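Local coordinates for protein polyhedrin (Uranotaenia sapphirina cypovirus, PDB 4ZQX) that forms the crystalline matrix of cypovirus occlusion bodies that protects embedded virus particles, and holds bound ATP in this crystal, at residues 21-26 and 194-199; 102-107 and 115-120; 110-115 and 159-164; 180-183 and 187-190. All blocks are in the same frame, centred on the assembly; numbering follows the deposited sequence. Where two conformers were deposited one is given.

Contact 1. Residues 21-26 and 194-199; sequences RAYDAN and LGNVIE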
loop_
_atom_site.group_PDB
_atom_site.type_symbol
_atom_site.label_atom_id
_atom_site.label_comp_id
_atom_site.label_asym_id
_atom_site.label_seq_id
_atom_site.Cartn_x
_atom_site.Cartn_y
_atom_site.Cartn_z
ATOM N N ARG A 21 -25.714 3.750 3.336
ATOM C CA ARG A 21 -25.746 4.389 4.646
ATOM C C ARG A 21 -25.419 3.407 5.775
ATOM O O ARG A 21 -25.169 3.815 6.910
ATOM C CB ARG A 21 -27.106 5.051 4.874
ATOM C CG ARG A 21 -27.408 6.095 3.821
ATOM C CD ARG A 21 -28.740 6.800 4.008
ATOM N NE ARG A 21 -29.056 7.585 2.817
ATOM C CZ ARG A 21 -28.588 8.804 2.567
ATOM N NH1 ARG A 21 -27.789 9.416 3.433
ATOM N NH2 ARG A 21 -28.926 9.419 1.442
ATOM N N ALA A 22 -25.398 2.115 5.464
ATOM C CA ALA A 22 -25.127 1.093 6.477
ATOM C C ALA A 22 -23.691 1.096 7.019
ATOM O O ALA A 22 -22.734 1.447 6.324
ATOM C CB ALA A 22 -25.458 -0.302 5.924
ATOM N N TYR A 23 -23.562 0.680 8.273
ATOM C CA TYR A 23 -22.265 0.391 8.850
ATOM C C TYR A 23 -21.591 -0.694 8.015
ATOM O O TYR A 23 -22.220 -1.687 7.674
ATOM C CB TYR A 23 -22.413 -0.055 10.310
ATOM C CG TYR A 23 -21.082 -0.244 11.004
ATOM C CD1 TYR A 23 -20.371 0.840 11.493
ATOM C CD2 TYR A 23 -20.542 -1.509 11.179
ATOM C CE1 TYR A 23 -19.141 0.671 12.129
ATOM C CE2 TYR A 23 -19.306 -1.693 11.798
ATOM C CZ TYR A 23 -18.613 -0.598 12.271
ATOM O OH TYR A 23 -17.402 -0.761 12.894
ATOM N N ASP A 24 -20.316 -0.473 7.686
ATOM C CA ASP A 24 -19.505 -1.352 6.832
ATOM C C ASP A 24 -19.857 -1.288 5.335
ATOM O O ASP A 24 -19.303 -2.050 4.538
ATOM C CB ASP A 24 -19.496 -2.813 7.331
ATOM C CG ASP A 24 -18.276 -3.149 8.198
ATOM O OD1 ASP A 24 -17.396 -2.279 8.438
ATOM O OD2 ASP A 24 -18.218 -4.315 8.637
ATOM N N ALA A 25 -20.734 -0.361 4.945
ATOM C CA ALA A 25 -21.001 -0.124 3.523
ATOM C C ALA A 25 -19.969 0.849 2.994
ATOM O O ALA A 25 -19.648 1.842 3.650
ATOM C CB ALA A 25 -22.395 0.419 3.318
ATOM N N ASN A 26 -19.423 0.563 1.814
ATOM C CA ASN A 26 -18.374 1.410 1.275
ATOM C C ASN A 26 -18.843 2.755 0.729
ATOM O O ASN A 26 -19.866 2.844 0.065
ATOM C CB ASN A 26 -17.644 0.679 0.147
ATOM C CG ASN A 26 -16.671 -0.346 0.647
ATOM O OD1 ASN A 26 -16.054 -0.179 1.694
ATOM N ND2 ASN A 26 -16.520 -1.422 -0.106
ATOM N N LEU A 194 -13.902 1.169 18.321
ATOM C CA LEU A 194 -12.705 1.655 17.637
ATOM C C LEU A 194 -11.889 0.545 16.945
ATOM O O LEU A 194 -11.518 0.675 15.795
ATOM C CB LEU A 194 -11.823 2.438 18.621
ATOM C CG LEU A 194 -10.428 2.853 18.137
ATOM C CD1 LEU A 194 -10.524 3.854 16.982
ATOM C CD2 LEU A 194 -9.642 3.437 19.295
ATOM N N GLY A 195 -11.616 -0.543 17.647
ATOM C CA GLY A 195 -10.844 -1.638 17.064
ATOM C C GLY A 195 -11.482 -2.191 15.802
ATOM O O GLY A 195 -10.800 -2.569 14.835
ATOM N N ASN A 196 -12.809 -2.252 15.803
ATOM C CA ASN A 196 -13.522 -2.774 14.636
ATOM C C ASN A 196 -13.401 -1.839 13.426
ATOM O O ASN A 196 -13.267 -2.292 12.284
ATOM C CB ASN A 196 -14.984 -3.071 14.990
ATOM C CG ASN A 196 -15.675 -3.919 13.935
ATOM O OD1 ASN A 196 -15.482 -5.137 13.855
ATOM N ND2 ASN A 196 -16.478 -3.276 13.121
ATOM N N VAL A 197 -13.428 -0.540 13.678
ATOM C CA VAL A 197 -13.179 0.440 12.633
ATOM C C VAL A 197 -11.739 0.320 12.120
ATOM O O VAL A 197 -11.505 0.307 10.919
ATOM C CB VAL A 197 -13.456 1.876 13.136
ATOM C CG1 VAL A 197 -13.031 2.909 12.089
ATOM C CG2 VAL A 197 -14.930 2.037 13.513
ATOM N N ILE A 198 -10.769 0.223 13.027
ATOM C CA ILE A 198 -9.369 0.167 12.612
ATOM C C ILE A 198 -9.131 -1.062 11.739
ATOM O O ILE A 198 -8.406 -0.996 10.749
ATOM C CB ILE A 198 -8.412 0.204 13.825
ATOM C CG1 ILE A 198 -8.420 1.611 14.438
ATOM C CG2 ILE A 198 -6.994 -0.178 13.406
ATOM C CD1 ILE A 198 -7.600 1.748 15.704
ATOM N N GLU A 199 -9.774 -2.169 12.088
ATOM C CA GLU A 199 -9.628 -3.403 11.326
ATOM C C GLU A 199 -10.145 -3.260 9.900
ATOM O O GLU A 199 -9.695 -3.977 9.001
ATOM C CB GLU A 199 -10.354 -4.544 12.036
ATOM C CG GLU A 199 -9.568 -5.064 13.226
ATOM C CD GLU A 199 -10.398 -5.834 14.234
ATOM O OE1 GLU A 199 -11.582 -6.102 13.986
ATOM O OE2 GLU A 199 -9.846 -6.166 15.303
HETATM O O HOH W 1 -17.958 -5.085 11.419
#
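A type II beta turn running from Ala22 to Ala25, in the loop that leads from helix 4-18 into strand 27-34 of the polyhedrin fold, meets helix 194-200 through the phenol end of Tyr23 and the amide of Asn196. Asn196 ND2 donates to Tyr23 OH at 2.7 Å, with an N-H...O angle of 154°. The hydroxyl lies in the amide plane, the nitrogen sits at the ring edge, near the ring plane, and the two flat groups are nearly coplanar, their planes 23° apart. Tyr23 reaches the helix because its CG stands anti to the backbone N (chi1 -174°), which sends the ring away from the turn with the hydroxyl leading. Val197, one residue further along the helix, sets CG2 against the same oxygen at 3.8 Å, an apolar neighbour beside the polar grip. The turn itself is closed by Ala25 N bonding to Ala22 O at 3.0 Å. Beyond the two segments, the Tyr23 ring meets that of Phe49, and Val197 packs on Tyr189. The contact also borders a subunit interface: Asp24 OD1 forms a salt bridge with Arg139 of the second subunit, whose guanidinium also donates to the backbone O of Asn196, so one arginine of another chain ties loop and helix together. A water makes a further link, donating to Asp24 OD2 at 2.9 Å and accepting from Asn196 ND2 at 2.9 Å; that amide nitrogen thus serves both the phenol and the water.

Contact 2. Residues 102-107 and 115-120; sequences LSFYLR and ASIDIR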
loop_
_atom_site.group_PDB
_atom_site.type_symbol
_atom_site.label_atom_id
_atom_site.label_comp_id
_atom_site.label_asym_id
_atom_site.label_seq_id
_atom_site.Cartn_x
_atom_site.Cartn_y
_atom_site.Cartn_z
ATOM N N LEU A 102 -8.682 16.138 -14.795
ATOM C CA LEU A 102 -8.992 15.110 -13.802
ATOM C C LEU A 102 -10.412 15.297 -13.309
ATOM O O LEU A 102 -10.845 16.431 -13.080
ATOM C CB LEU A 102 -8.048 15.190 -12.613
ATOM C CG LEU A 102 -6.566 14.970 -12.877
ATOM C CD1 LEU A 102 -5.745 15.271 -11.637
ATOM C CD2 LEU A 102 -6.347 13.555 -13.319
ATOM N N SER A 103 -11.127 14.181 -13.179
ATOM C CA SER A 103 -12.484 14.144 -12.665
ATOM C C SER A 103 -12.511 13.226 -11.460
ATOM O O SER A 103 -11.996 12.115 -11.524
ATOM C CB SER A 103 -13.423 13.574 -13.726
ATOM O OG SER A 103 -13.352 14.330 -14.910
ATOM N N PHE A 104 -13.142 13.690 -10.386
ATOM C CA PHE A 104 -13.238 12.953 -9.136
ATOM C C PHE A 104 -14.707 12.679 -8.860
ATOM O O PHE A 104 -15.466 13.609 -8.639
ATOM C CB PHE A 104 -12.652 13.770 -7.974
ATOM C CG PHE A 104 -11.189 14.057 -8.111
ATOM C CD1 PHE A 104 -10.745 15.103 -8.898
ATOM C CD2 PHE A 104 -10.256 13.276 -7.460
ATOM C CE1 PHE A 104 -9.403 15.356 -9.031
ATOM C CE2 PHE A 104 -8.923 13.529 -7.595
ATOM C CZ PHE A 104 -8.496 14.571 -8.386
ATOM N N TYR A 105 -15.091 11.404 -8.866
ATOM C CA TYR A 105 -16.472 10.992 -8.638
ATOM C C TYR A 105 -16.591 10.319 -7.274
ATOM O O TYR A 105 -15.919 9.331 -7.026
ATOM C CB TYR A 105 -16.909 10.040 -9.753
ATOM C CG TYR A 105 -17.043 10.751 -11.078
ATOM C CD1 TYR A 105 -18.151 11.544 -11.341
ATOM C CD2 TYR A 105 -16.055 10.664 -12.051
ATOM C CE1 TYR A 105 -18.283 12.226 -12.533
ATOM C CE2 TYR A 105 -16.193 11.322 -13.261
ATOM C CZ TYR A 105 -17.311 12.114 -13.489
ATOM O OH TYR A 105 -17.492 12.808 -14.676
ATOM N N LEU A 106 -17.422 10.883 -6.397
ATOM C CA LEU A 106 -17.603 10.366 -5.039
ATOM C C LEU A 106 -19.046 9.932 -4.838
ATOM O O LEU A 106 -19.967 10.685 -5.173
ATOM C CB LEU A 106 -17.264 11.443 -3.991
ATOM C CG LEU A 106 -15.797 11.815 -3.752
ATOM C CD1 LEU A 106 -15.194 12.534 -4.948
ATOM C CD2 LEU A 106 -15.671 12.680 -2.503
ATOM N N ARG A 107 -19.256 8.735 -4.294
ATOM C CA ARG A 107 -20.617 8.249 -4.119
ATOM C C ARG A 107 -20.743 7.524 -2.797
ATOM O O ARG A 107 -19.990 6.601 -2.522
ATOM C CB ARG A 107 -21.023 7.300 -5.266
ATOM C CG ARG A 107 -22.525 7.010 -5.327
ATOM C CD ARG A 107 -22.860 5.790 -6.213
ATOM N NE ARG A 107 -24.291 5.718 -6.504
ATOM C CZ ARG A 107 -25.203 5.160 -5.713
ATOM N NH1 ARG A 107 -24.844 4.586 -4.575
ATOM N NH2 ARG A 107 -26.481 5.167 -6.069
ATOM N N ALA A 115 -14.282 16.136 3.156
ATOM C CA ALA A 115 -13.612 15.460 2.048
ATOM C C ALA A 115 -12.555 16.397 1.479
ATOM O O ALA A 115 -12.844 17.567 1.218
ATOM C CB ALA A 115 -14.609 15.056 0.993
ATOM N N SER A 116 -11.328 15.904 1.314
ATOM C CA SER A 116 -10.249 16.749 0.806
ATOM C C SER A 116 -9.576 16.144 -0.413
ATOM O O SER A 116 -9.313 14.955 -0.460
ATOM C CB SER A 116 -9.222 17.036 1.899
ATOM O OG SER A 116 -8.630 15.852 2.376
ATOM N N ILE A 117 -9.324 16.989 -1.406
ATOM C CA ILE A 117 -8.652 16.582 -2.634
ATOM C C ILE A 117 -7.440 17.487 -2.767
ATOM O O ILE A 117 -7.577 18.688 -2.949
ATOM C CB ILE A 117 -9.569 16.723 -3.863
ATOM C CG1 ILE A 117 -10.819 15.850 -3.691
ATOM C CG2 ILE A 117 -8.823 16.349 -5.145
ATOM C CD1 ILE A 117 -11.891 16.104 -4.744
ATOM N N ASP A 118 -6.260 16.901 -2.651
ATOM C CA ASP A 118 -5.019 17.659 -2.639
ATOM C C ASP A 118 -4.193 17.266 -3.863
ATOM O O ASP A 118 -3.760 16.119 -3.987
ATOM C CB ASP A 118 -4.292 17.340 -1.323
ATOM C CG ASP A 118 -3.028 18.168 -1.100
ATOM O OD1 ASP A 118 -2.804 19.183 -1.801
ATOM O OD2 ASP A 118 -2.272 17.793 -0.174
ATOM N N ILE A 119 -4.010 18.217 -4.774
ATOM C CA ILE A 119 -3.160 18.039 -5.950
ATOM C C ILE A 119 -1.752 18.483 -5.575
ATOM O O ILE A 119 -1.527 19.678 -5.292
ATOM C CB ILE A 119 -3.659 18.867 -7.122
ATOM C CG1 ILE A 119 -5.141 18.584 -7.389
ATOM C CG2 ILE A 119 -2.821 18.583 -8.370
ATOM C CD1 ILE A 119 -5.468 17.150 -7.671
ATOM N N ARG A 120 -0.829 17.513 -5.556
ATOM C CA ARG A 120 0.520 17.700 -5.013
ATOM C C ARG A 120 1.548 17.668 -6.134
ATOM O O ARG A 120 1.205 17.389 -7.267
ATOM C CB ARG A 120 0.837 16.624 -3.961
ATOM C CG ARG A 120 -0.181 16.596 -2.809
ATOM C CD ARG A 120 0.063 15.474 -1.831
ATOM N NE ARG A 120 1.288 15.642 -1.045
ATOM C CZ ARG A 120 1.382 16.365 0.068
ATOM N NH1 ARG A 120 0.324 17.021 0.545
ATOM N NH2 ARG A 120 2.541 16.431 0.718
#
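Phe104 and Ile117 meet at the middle of a face-to-face packing between two beta sheets, with strands 102-107 and 116-120 running nearly antiparallel (161°) and their axes 10.7 Å apart. Side chains from the two strands meet across that spacing. The methyl CG2 of Ile117 is the bump: it rests on one face of the Phe104 ring in a CH-pi contact, 3.8 Å from the centroid and 18° off the normal, displaced toward the CE2-CZ rim. The other branch of Ile117 lies on the same side of the ring, above its CB-CG end, with CD1 4.0 Å from Phe104 CG. Ile119 folds its end inward through its second torsion (chi2 -58°), which swings CD1 to 4.0 Å from Phe104 CZ. This methyl sits in the notch between the ring tip and Leu102, whose CD1 is 4.4 Å away. At the other end, Leu106 CD2 approaches the small Ala115 CB at 4.4 Å, a looser fit. Strand 102-107 is flanked in its own sheet by strands 27-34 and 160-166, and Ile31 of strand 27-34 touches Phe104 from within that sheet. Strand 116-120 is an edge strand of the three-stranded sheet opposite, where its neighbour, strand 173-179, adds Ile174 against Leu102 and Val176 against Phe104.

Contact 3. Residues 110-115 and 159-164; sequences VDWNKA and CEKAWY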
loop_
_atom_site.group_PDB
_atom_site.type_symbol
_atom_site.label_atom_id
_atom_site.label_comp_id
_atom_site.label_asym_id
_atom_site.label_seq_id
_atom_site.Cartn_x
_atom_site.Cartn_y
_atom_site.Cartn_z
ATOM N N VAL A 110 -20.753 10.200 2.454
ATOM C CA VAL A 110 -19.566 11.033 2.609
ATOM C C VAL A 110 -19.784 12.260 3.490
ATOM O O VAL A 110 -20.835 12.878 3.460
ATOM C CB VAL A 110 -19.081 11.493 1.218
ATOM C CG1 VAL A 110 -17.901 12.499 1.308
ATOM C CG2 VAL A 110 -18.735 10.283 0.351
ATOM N N ASP A 111 -18.770 12.603 4.279
ATOM C CA ASP A 111 -18.774 13.862 5.013
ATOM C C ASP A 111 -18.295 14.950 4.048
ATOM O O ASP A 111 -17.084 15.168 3.875
ATOM C CB ASP A 111 -17.854 13.805 6.231
ATOM C CG ASP A 111 -17.956 15.058 7.091
ATOM O OD1 ASP A 111 -18.514 16.079 6.617
ATOM O OD2 ASP A 111 -17.485 15.026 8.246
ATOM N N TRP A 112 -19.244 15.622 3.403
ATOM C CA TRP A 112 -18.902 16.619 2.393
ATOM C C TRP A 112 -18.206 17.842 2.981
ATOM O O TRP A 112 -17.551 18.583 2.253
ATOM C CB TRP A 112 -20.150 17.047 1.606
ATOM C CG TRP A 112 -20.887 15.881 1.031
ATOM C CD1 TRP A 112 -22.083 15.387 1.450
ATOM C CD2 TRP A 112 -20.466 15.055 -0.055
ATOM N NE1 TRP A 112 -22.434 14.295 0.694
ATOM C CE2 TRP A 112 -21.461 14.073 -0.241
ATOM C CE3 TRP A 112 -19.349 15.055 -0.892
ATOM C CZ2 TRP A 112 -21.376 13.094 -1.230
ATOM C CZ3 TRP A 112 -19.263 14.071 -1.883
ATOM C CH2 TRP A 112 -20.287 13.112 -2.044
ATOM N N ASN A 113 -18.335 18.064 4.287
ATOM C CA ASN A 113 -17.608 19.150 4.924
ATOM C C ASN A 113 -16.095 18.902 4.991
ATOM O O ASN A 113 -15.300 19.848 5.080
ATOM C CB ASN A 113 -18.120 19.359 6.345
ATOM C CG ASN A 113 -19.417 20.125 6.390
ATOM O OD1 ASN A 113 -20.499 19.552 6.238
ATOM N ND2 ASN A 113 -19.315 21.436 6.620
ATOM N N LYS A 114 -15.695 17.636 4.976
ATOM C CA LYS A 114 -14.317 17.281 5.316
ATOM C C LYS A 114 -13.587 16.499 4.229
ATOM O O LYS A 114 -12.389 16.215 4.369
ATOM C CB LYS A 114 -14.266 16.485 6.632
ATOM C CG LYS A 114 -14.688 17.285 7.898
ATOM C CD LYS A 114 -13.931 18.599 8.109
ATOM C CE LYS A 114 -12.434 18.433 8.259
ATOM N NZ LYS A 114 -12.018 17.947 9.609
ATOM N N ALA A 115 -14.282 16.136 3.156
ATOM C CA ALA A 115 -13.612 15.460 2.048
ATOM C C ALA A 115 -12.555 16.397 1.479
ATOM O O ALA A 115 -12.844 17.567 1.218
ATOM C CB ALA A 115 -14.609 15.056 0.993
ATOM N N CYS A 159 -26.717 10.765 -3.377
ATOM C CA CYS A 159 -25.394 10.633 -2.779
ATOM C C CYS A 159 -24.200 10.628 -3.715
ATOM O O CYS A 159 -23.168 10.056 -3.364
ATOM C CB CYS A 159 -25.376 9.359 -1.920
ATOM S SG CYS A 159 -25.468 7.786 -2.825
ATOM N N GLU A 160 -24.294 11.283 -4.873
ATOM C CA GLU A 160 -23.108 11.422 -5.730
ATOM C C GLU A 160 -22.791 12.896 -5.995
ATOM O O GLU A 160 -23.693 13.695 -6.298
ATOM C CB GLU A 160 -23.254 10.687 -7.065
ATOM C CG GLU A 160 -21.958 10.774 -7.894
ATOM C CD GLU A 160 -22.053 10.168 -9.281
ATOM O OE1 GLU A 160 -22.822 9.220 -9.474
ATOM O OE2 GLU A 160 -21.338 10.653 -10.183
ATOM N N LYS A 161 -21.507 13.230 -5.881
ATOM C CA LYS A 161 -20.994 14.530 -6.287
ATOM C C LYS A 161 -19.659 14.348 -6.982
ATOM O O LYS A 161 -19.003 13.318 -6.820
ATOM C CB LYS A 161 -20.790 15.450 -5.077
ATOM C CG LYS A 161 -22.030 15.651 -4.227
ATOM C CD LYS A 161 -21.781 16.715 -3.154
ATOM C CE LYS A 161 -22.845 16.707 -2.077
ATOM N NZ LYS A 161 -24.200 17.052 -2.591
ATOM N N ALA A 162 -19.244 15.370 -7.721
ATOM C CA ALA A 162 -17.994 15.320 -8.447
ATOM C C ALA A 162 -17.210 16.616 -8.313
ATOM O O ALA A 162 -17.749 17.651 -7.918
ATOM C CB ALA A 162 -18.256 15.028 -9.910
ATOM N N TRP A 163 -15.925 16.542 -8.638
ATOM C CA TRP A 163 -15.069 17.728 -8.706
ATOM C C TRP A 163 -14.159 17.616 -9.935
ATOM O O TRP A 163 -13.713 16.522 -10.277
ATOM C CB TRP A 163 -14.265 17.908 -7.407
ATOM C CG TRP A 163 -13.517 19.215 -7.361
ATOM C CD1 TRP A 163 -14.058 20.458 -7.204
ATOM C CD2 TRP A 163 -12.099 19.412 -7.494
ATOM N NE1 TRP A 163 -13.070 21.415 -7.230
ATOM C CE2 TRP A 163 -11.860 20.801 -7.396
ATOM C CE3 TRP A 163 -11.006 18.548 -7.660
ATOM C CZ2 TRP A 163 -10.583 21.351 -7.492
ATOM C CZ3 TRP A 163 -9.733 19.091 -7.747
ATOM C CH2 TRP A 163 -9.531 20.483 -7.650
ATOM N N TYR A 164 -13.898 18.743 -10.601
ATOM C CA TYR A 164 -13.135 18.750 -11.850
ATOM C C TYR A 164 -12.003 19.733 -11.782
ATOM O O TYR A 164 -12.135 20.774 -11.167
ATOM C CB TYR A 164 -14.030 19.135 -13.033
ATOM C CG TYR A 164 -15.201 18.217 -13.187
ATOM C CD1 TYR A 164 -15.095 17.036 -13.905
ATOM C CD2 TYR A 164 -16.408 18.504 -12.571
ATOM C CE1 TYR A 164 -16.163 16.181 -14.023
ATOM C CE2 TYR A 164 -17.477 17.651 -12.678
ATOM C CZ TYR A 164 -17.349 16.485 -13.402
ATOM O OH TYR A 164 -18.420 15.612 -13.503
#
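Trp112 and Lys161 carry this contact, a cation-pi and CH-pi stack that joins the loop between strands 101-107 and 116-120 to strand 160-166 of the large antiparallel sheet. The lysine lies along one face of the indole. Its CB and CG rest over the outer part of the six-membered ring, with Lys161 CB 3.8 Å from Trp112 CZ3, CD passes over the CE3 side, and CE arrives above the five-membered ring, 3.5 Å from its centroid and 10° off the normal. There the chain bends (chi4 -64°), lifting the ammonium farther from the ring: Lys161 NZ is 4.7 Å from the same centroid, still over the face. The charge has a stronger partner in Asp151, with which NZ forms a salt bridge; the indole and the carboxylate would be expected to stabilise the ammonium together. The opposite face of the indole is backed by Val110, whose CB stands 3.6 Å above the ring plane, offset toward the rim, and the side chain of Trp112 is therefore clasped between its own loop and the strand. Phe149 adds an edge-to-face meeting of rings. The loop is shaped by Lys114 N bonding to Asp111 O at 3.0 Å. Cys159, the third residue involved, touches the bound ATP and its backbone N is bonded to Ser154 OG, which joins this end of the contact to the nucleotide pocket. Its carbonyl, rather than its sulfur, faces the tryptophan: Cys159 O lies near the indole plane at the ring edge, 4.1 Å from Trp112 CZ2.

Contact 4. Residues 180-183 and 187-190; sequences RNMH and NLYA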
loop_
_atom_site.group_PDB
_atom_site.type_symbol
_atom_site.label_atom_id
_atom_site.label_comp_id
_atom_site.label_asym_id
_atom_site.label_seq_id
_atom_site.Cartn_x
_atom_site.Cartn_y
_atom_site.Cartn_z
ATOM N N ARG A 180 -16.160 9.307 6.392
ATOM C CA ARG A 180 -17.568 8.997 6.536
ATOM C C ARG A 180 -18.368 10.097 7.267
ATOM O O ARG A 180 -17.907 10.665 8.252
ATOM C CB ARG A 180 -17.713 7.687 7.311
ATOM C CG ARG A 180 -19.140 7.166 7.293
ATOM C CD ARG A 180 -19.295 5.821 7.986
ATOM N NE ARG A 180 -20.605 5.246 7.679
ATOM C CZ ARG A 180 -20.886 4.514 6.590
ATOM N NH1 ARG A 180 -19.959 4.212 5.669
ATOM N NH2 ARG A 180 -22.115 4.071 6.422
ATOM N N ASN A 181 -19.575 10.370 6.781
ATOM C CA ASN A 181 -20.526 11.238 7.463
ATOM C C ASN A 181 -20.935 10.681 8.852
ATOM O O ASN A 181 -21.531 9.606 8.958
ATOM C CB ASN A 181 -21.737 11.410 6.527
ATOM C CG ASN A 181 -22.880 12.200 7.152
ATOM O OD1 ASN A 181 -22.750 12.764 8.222
ATOM N ND2 ASN A 181 -24.012 12.243 6.460
ATOM N N MET A 182 -20.617 11.427 9.909
ATOM C CA MET A 182 -21.026 11.063 11.274
ATOM C C MET A 182 -21.887 12.170 11.886
ATOM O O MET A 182 -21.987 12.296 13.114
ATOM C CB MET A 182 -19.797 10.767 12.148
ATOM C CG MET A 182 -18.959 9.633 11.612
ATOM S SD MET A 182 -17.650 9.139 12.759
ATOM C CE MET A 182 -16.713 8.117 11.632
ATOM N N HIS A 183 -22.545 12.946 11.025
ATOM C CA HIS A 183 -23.387 14.052 11.488
ATOM C C HIS A 183 -24.666 13.583 12.188
ATOM O O HIS A 183 -25.462 14.407 12.629
ATOM C CB HIS A 183 -23.728 14.999 10.328
ATOM C CG HIS A 183 -22.546 15.756 9.800
ATOM N ND1 HIS A 183 -22.406 16.097 8.472
ATOM C CD2 HIS A 183 -21.444 16.233 10.423
ATOM C CE1 HIS A 183 -21.270 16.753 8.303
ATOM N NE2 HIS A 183 -20.666 16.847 9.469
ATOM N N ASN A 187 -19.875 9.164 17.439
ATOM C CA ASN A 187 -18.460 9.043 17.076
ATOM C C ASN A 187 -18.097 7.568 17.006
ATOM O O ASN A 187 -18.022 6.895 18.032
ATOM C CB ASN A 187 -17.577 9.782 18.083
ATOM C CG ASN A 187 -16.091 9.693 17.747
ATOM O OD1 ASN A 187 -15.703 9.042 16.774
ATOM N ND2 ASN A 187 -15.253 10.379 18.537
ATOM N N LEU A 188 -17.896 7.066 15.791
ATOM C CA LEU A 188 -17.560 5.660 15.603
ATOM C C LEU A 188 -16.161 5.276 16.110
ATOM O O LEU A 188 -15.870 4.084 16.285
ATOM C CB LEU A 188 -17.695 5.268 14.127
ATOM C CG LEU A 188 -19.105 5.341 13.526
ATOM C CD1 LEU A 188 -19.076 4.846 12.084
ATOM C CD2 LEU A 188 -20.133 4.540 14.360
ATOM N N TYR A 189 -15.308 6.271 16.350
ATOM C CA TYR A 189 -13.971 6.035 16.899
ATOM C C TYR A 189 -13.966 6.025 18.429
ATOM O O TYR A 189 -12.923 5.808 19.037
ATOM C CB TYR A 189 -12.973 7.102 16.420
ATOM C CG TYR A 189 -12.741 7.119 14.929
ATOM C CD1 TYR A 189 -11.888 6.202 14.326
ATOM C CD2 TYR A 189 -13.370 8.052 14.127
ATOM C CE1 TYR A 189 -11.667 6.229 12.970
ATOM C CE2 TYR A 189 -13.153 8.089 12.760
ATOM C CZ TYR A 189 -12.304 7.169 12.188
ATOM O OH TYR A 189 -12.081 7.197 10.829
ATOM N N ALA A 190 -15.115 6.274 19.045
ATOM C CA ALA A 190 -15.212 6.323 20.501
ATOM C C ALA A 190 -15.647 4.990 21.067
ATOM O O ALA A 190 -16.507 4.318 20.506
ATOM C CB ALA A 190 -16.183 7.398 20.927
#
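The chain leaves strand 173-179 through residues 180-183 and comes back as a type I beta turn from Asn187 to Ala190, the closest pair of CA atoms being those of Met182 and Asn187, 6.7 Å apart. Met182 spans the gap. Its side chain is extended beyond CG (chi2 -172°, chi3 -167°), which carries the thioether to the start of the turn. There Leu188 N points at Met182 SD in a weak but nearly straight hydrogen bond, 3.7 Å long with an N-H...S angle of 168°. The terminal methyl slips past into the fork between two side chains of the turn: Met182 CE is 3.9 Å from Leu188 CB and 3.7 Å from Tyr189 CE2, meeting the ring obliquely as the two side chains cross at about a right angle. Both segments of this loop, which leads to helix 194-200, hold an Asx turn. In the first, Asn181 OD1 accepts from His183 N at 2.8 Å; in the second, Asn187 OD1 accepts from Tyr189 N, also at 2.8 Å, with the donor above the carbonyl plane. Ala190 N closes the beta turn on Asn187 O. Arg180 contributes its aliphatic part, CD lying 4.2 Å from Leu188 CD1; its guanidinium turns to the backbone oxygens of Pro48 and Ala25. Tyr189 also packs on Leu194 of helix 194-200, and on Gly195 of the third subunit.

Overall arrangement
Contacts 2 and 3 form the inner pair, their centres 8 Å apart: they share Ala115, and strands 101-107 and 160-166 are neighbours in the large sheet; contact 3 reaches the ATP pocket through Cys159, at the start of segment 159-164. Contacts 1 and 4 lie farther out, their centres about 20 and 22 Å from the centre of the chain and 10 Å apart, linked by Arg180 reaching Ala25. Contact 4 also touches contact 3 where His183 meets Asp111 and Asn113. Along the chain, contacts 2 and 3 interlock, contact 4 follows, and contact 1 encloses all three, bringing the N-terminal loop to the late helix 194-200 next to the subunit interfaces.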